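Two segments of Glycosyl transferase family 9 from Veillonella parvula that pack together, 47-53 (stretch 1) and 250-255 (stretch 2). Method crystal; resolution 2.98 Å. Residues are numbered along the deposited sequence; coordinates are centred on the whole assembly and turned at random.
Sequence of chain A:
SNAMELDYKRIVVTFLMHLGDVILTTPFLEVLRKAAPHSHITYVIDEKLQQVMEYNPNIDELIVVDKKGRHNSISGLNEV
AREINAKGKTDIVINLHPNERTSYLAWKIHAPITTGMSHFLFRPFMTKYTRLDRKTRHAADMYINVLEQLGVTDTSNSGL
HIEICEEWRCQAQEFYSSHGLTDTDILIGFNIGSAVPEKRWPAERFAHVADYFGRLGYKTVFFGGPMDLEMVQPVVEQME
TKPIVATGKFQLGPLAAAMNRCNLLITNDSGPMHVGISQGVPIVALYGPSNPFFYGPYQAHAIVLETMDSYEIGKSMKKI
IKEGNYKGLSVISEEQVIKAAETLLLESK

Stretch 1 47-53: EKLQQVM
Stretch 2 250-255: FQLGPL

Residues 47-53 and 250-255 belong to one chain, and the residues that touch are at least 200 positions apart in sequence, so this is a tertiary contact. It is small, burying 272 Å² summed over both sides, and two residues dominate it: Gln-51 with 93 Å² covered and Leu-252 with 79 Å².

The backbone of the first stretch is compact. Lys-48 and Leu-49 form a short 3-10 segment, with phi/psi of -63/-50 and -74/8, and residues 50-52 keep helical torsions (-60/-35, -64/-16 and -70/-33) without the regular bonding. Tight i to i+3 turns hold it together: Val-52 N donates to Leu-49 O at 2.9 Å, and Met-53 N, in a selenomethionine, donates to Gln-50 O at 3.1 Å. The second stretch enters extended, Phe-250 at -143/148 and Gln-251 at -87/173, then turns into a helix at Leu-252 (-63/-50) that runs through Gly-253 (-51/-57), Pro-254 (-55/-38) and Leu-255 (-59/-48) and continues beyond. Gln-251 occupies the N-cap position, and its O accepts a hydrogen bond from Leu-255 N at 2.7 Å, the first i to i+4 bond here. The register is fixed by Gln-51 and Gly-253, whose CA atoms lie 5.2 Å apart.

So close an approach brings Gln-51 against the first turn of the helix. Its CA-to-CB bond points toward the second stretch, chi1 lies between wells at -28°, chi2 is t (-162°) and chi3 is 32°. The amide reaches Gln-251, whose own CB also points toward the partner, with chi1 m (-69°), chi2 t (-166°) and chi3 -27°. Gln-51 NE2 donates to Gln-251 OE1 at 2.9 Å; the bond is weak, with an N-H...O angle of 149°. It is the only hydrogen bond between the stretches. Gln-51 CB, nearer the backbone, sits 3.7 Å from Gly-253 N; at the far end, Gln-51 OE1 lies 3.8 Å from Pro-254 CD. Gly-253 leaves room for this side chain: an ideal CB there would lie only 3.3 Å from Gln-51 OE1, and 2.9 Å from Pro-254 CD, a clash.

Leu-252 supplies the apolar half. Its CB points toward the first stretch, and the m,t rotamer (chi1 -64°, chi2 168°) carries CD1 to a site where three residues converge. Leu-49 CD2 approaches Leu-252 CD1 at 4.0 Å; the Leu-49 CB points away, but its m,t rotamer (-50°, 177°) brings the end of the side chain nearer. Val-52, with CB sideways and chi1 t (162°), places CG2 4.0 Å from Leu-252 CD1. Lys-48 contributes backbone, its O lying 4.0 Å from Leu-252 CD1, while the end of its side chain leads away. The Leu-49 and Val-52 contacts with Leu-252 are apolar and at van der Waals distance; the one from Lys-48 O is a carbonyl oxygen packed against a methyl.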

# COMPACT_ATOMS: atom_id res chain seq x y z
N GLU A 47 4.82 14.54 4.30
CA GLU A 47 3.86 15.42 3.64
C GLU A 47 3.07 14.80 2.48
O GLU A 47 1.85 14.95 2.43
CB GLU A 47 4.54 16.73 3.21
CG GLU A 47 4.84 16.85 1.70
CD GLU A 47 6.34 16.86 1.36
OE1 GLU A 47 7.00 15.80 1.48
OE2 GLU A 47 6.85 17.94 0.96
N LYS A 48 3.76 14.12 1.57
CA LYS A 48 3.13 13.61 0.34
C LYS A 48 2.02 12.59 0.58
O LYS A 48 0.91 12.70 0.06
CB LYS A 48 4.19 13.03 -0.61
CG LYS A 48 5.53 13.75 -0.51
CD LYS A 48 6.33 13.72 -1.81
CE LYS A 48 7.33 14.89 -1.89
NZ LYS A 48 8.09 14.93 -3.18
N LEU A 49 2.31 11.59 1.40
CA LEU A 49 1.37 10.50 1.58
C LEU A 49 0.19 10.94 2.43
O LEU A 49 -0.64 10.11 2.82
CB LEU A 49 2.07 9.29 2.21
CG LEU A 49 3.38 8.86 1.53
CD1 LEU A 49 4.04 7.71 2.26
CD2 LEU A 49 3.10 8.50 0.09
N GLN A 50 0.11 12.23 2.72
CA GLN A 50 -0.82 12.69 3.73
C GLN A 50 -2.29 12.37 3.42
O GLN A 50 -3.05 12.08 4.34
CB GLN A 50 -0.61 14.18 4.04
CG GLN A 50 -1.76 15.10 3.69
CD GLN A 50 -1.25 16.45 3.23
OE1 GLN A 50 -0.04 16.72 3.29
NE2 GLN A 50 -2.15 17.30 2.75
N GLN A 51 -2.68 12.41 2.15
CA GLN A 51 -4.08 12.17 1.81
C GLN A 51 -4.50 10.74 2.18
O GLN A 51 -5.68 10.42 2.27
CB GLN A 51 -4.35 12.44 0.33
CG GLN A 51 -3.43 13.47 -0.27
CD GLN A 51 -3.98 14.04 -1.56
OE1 GLN A 51 -5.19 14.14 -1.74
NE2 GLN A 51 -3.09 14.40 -2.48
N VAL A 52 -3.51 9.89 2.40
CA VAL A 52 -3.75 8.49 2.74
C VAL A 52 -4.34 8.30 4.15
O VAL A 52 -5.15 7.39 4.40
CB VAL A 52 -2.44 7.71 2.62
CG1 VAL A 52 -2.52 6.39 3.36
CG2 VAL A 52 -2.11 7.52 1.15
N MSE A 53 -3.96 9.18 5.07
CA MSE A 53 -4.37 9.04 6.45
C MSE A 53 -5.39 10.09 6.89
O MSE A 53 -6.10 9.89 7.87
CB MSE A 53 -3.14 9.07 7.36
CG MSE A 53 -3.32 8.29 8.65
SE MSE A 53 -3.33 6.37 8.36
CE MSE A 53 -1.46 6.12 7.95
N PHE A 250 -4.33 11.65 -11.16
CA PHE A 250 -4.91 11.67 -9.80
C PHE A 250 -3.91 11.83 -8.68
O PHE A 250 -2.79 11.35 -8.76
CB PHE A 250 -5.70 10.40 -9.51
CG PHE A 250 -7.00 10.33 -10.22
CD1 PHE A 250 -8.06 11.11 -9.81
CD2 PHE A 250 -7.16 9.50 -11.31
CE1 PHE A 250 -9.27 11.06 -10.47
CE2 PHE A 250 -8.37 9.44 -11.97
CZ PHE A 250 -9.43 10.24 -11.54
N GLN A 251 -4.35 12.49 -7.62
CA GLN A 251 -3.61 12.52 -6.38
C GLN A 251 -4.06 11.29 -5.58
O GLN A 251 -5.00 10.61 -6.00
CB GLN A 251 -3.93 13.79 -5.62
CG GLN A 251 -3.38 15.04 -6.26
CD GLN A 251 -3.42 16.23 -5.31
OE1 GLN A 251 -4.25 16.29 -4.40
NE2 GLN A 251 -2.50 17.18 -5.51
N LEU A 252 -3.42 11.02 -4.45
CA LEU A 252 -3.66 9.74 -3.77
C LEU A 252 -5.09 9.54 -3.27
O LEU A 252 -5.71 8.50 -3.54
CB LEU A 252 -2.65 9.49 -2.66
CG LEU A 252 -1.19 9.35 -3.10
CD1 LEU A 252 -0.26 9.41 -1.88
CD2 LEU A 252 -0.96 8.09 -3.93
N GLY A 253 -5.63 10.54 -2.56
CA GLY A 253 -7.03 10.48 -2.15
C GLY A 253 -7.96 10.18 -3.32
O GLY A 253 -8.74 9.23 -3.29
N PRO A 254 -7.90 11.02 -4.36
CA PRO A 254 -8.66 10.76 -5.58
C PRO A 254 -8.36 9.39 -6.16
O PRO A 254 -9.26 8.71 -6.65
CB PRO A 254 -8.16 11.84 -6.51
CG PRO A 254 -7.84 12.99 -5.59
CD PRO A 254 -7.29 12.37 -4.36
N LEU A 255 -7.09 8.98 -6.09
CA LEU A 255 -6.70 7.71 -6.72
C LEU A 255 -7.46 6.51 -6.16
O LEU A 255 -7.96 5.68 -6.91
CB LEU A 255 -5.19 7.47 -6.60
CG LEU A 255 -4.78 6.14 -7.22
CD1 LEU A 255 -5.47 6.00 -8.56
CD2 LEU A 255 -3.27 6.03 -7.37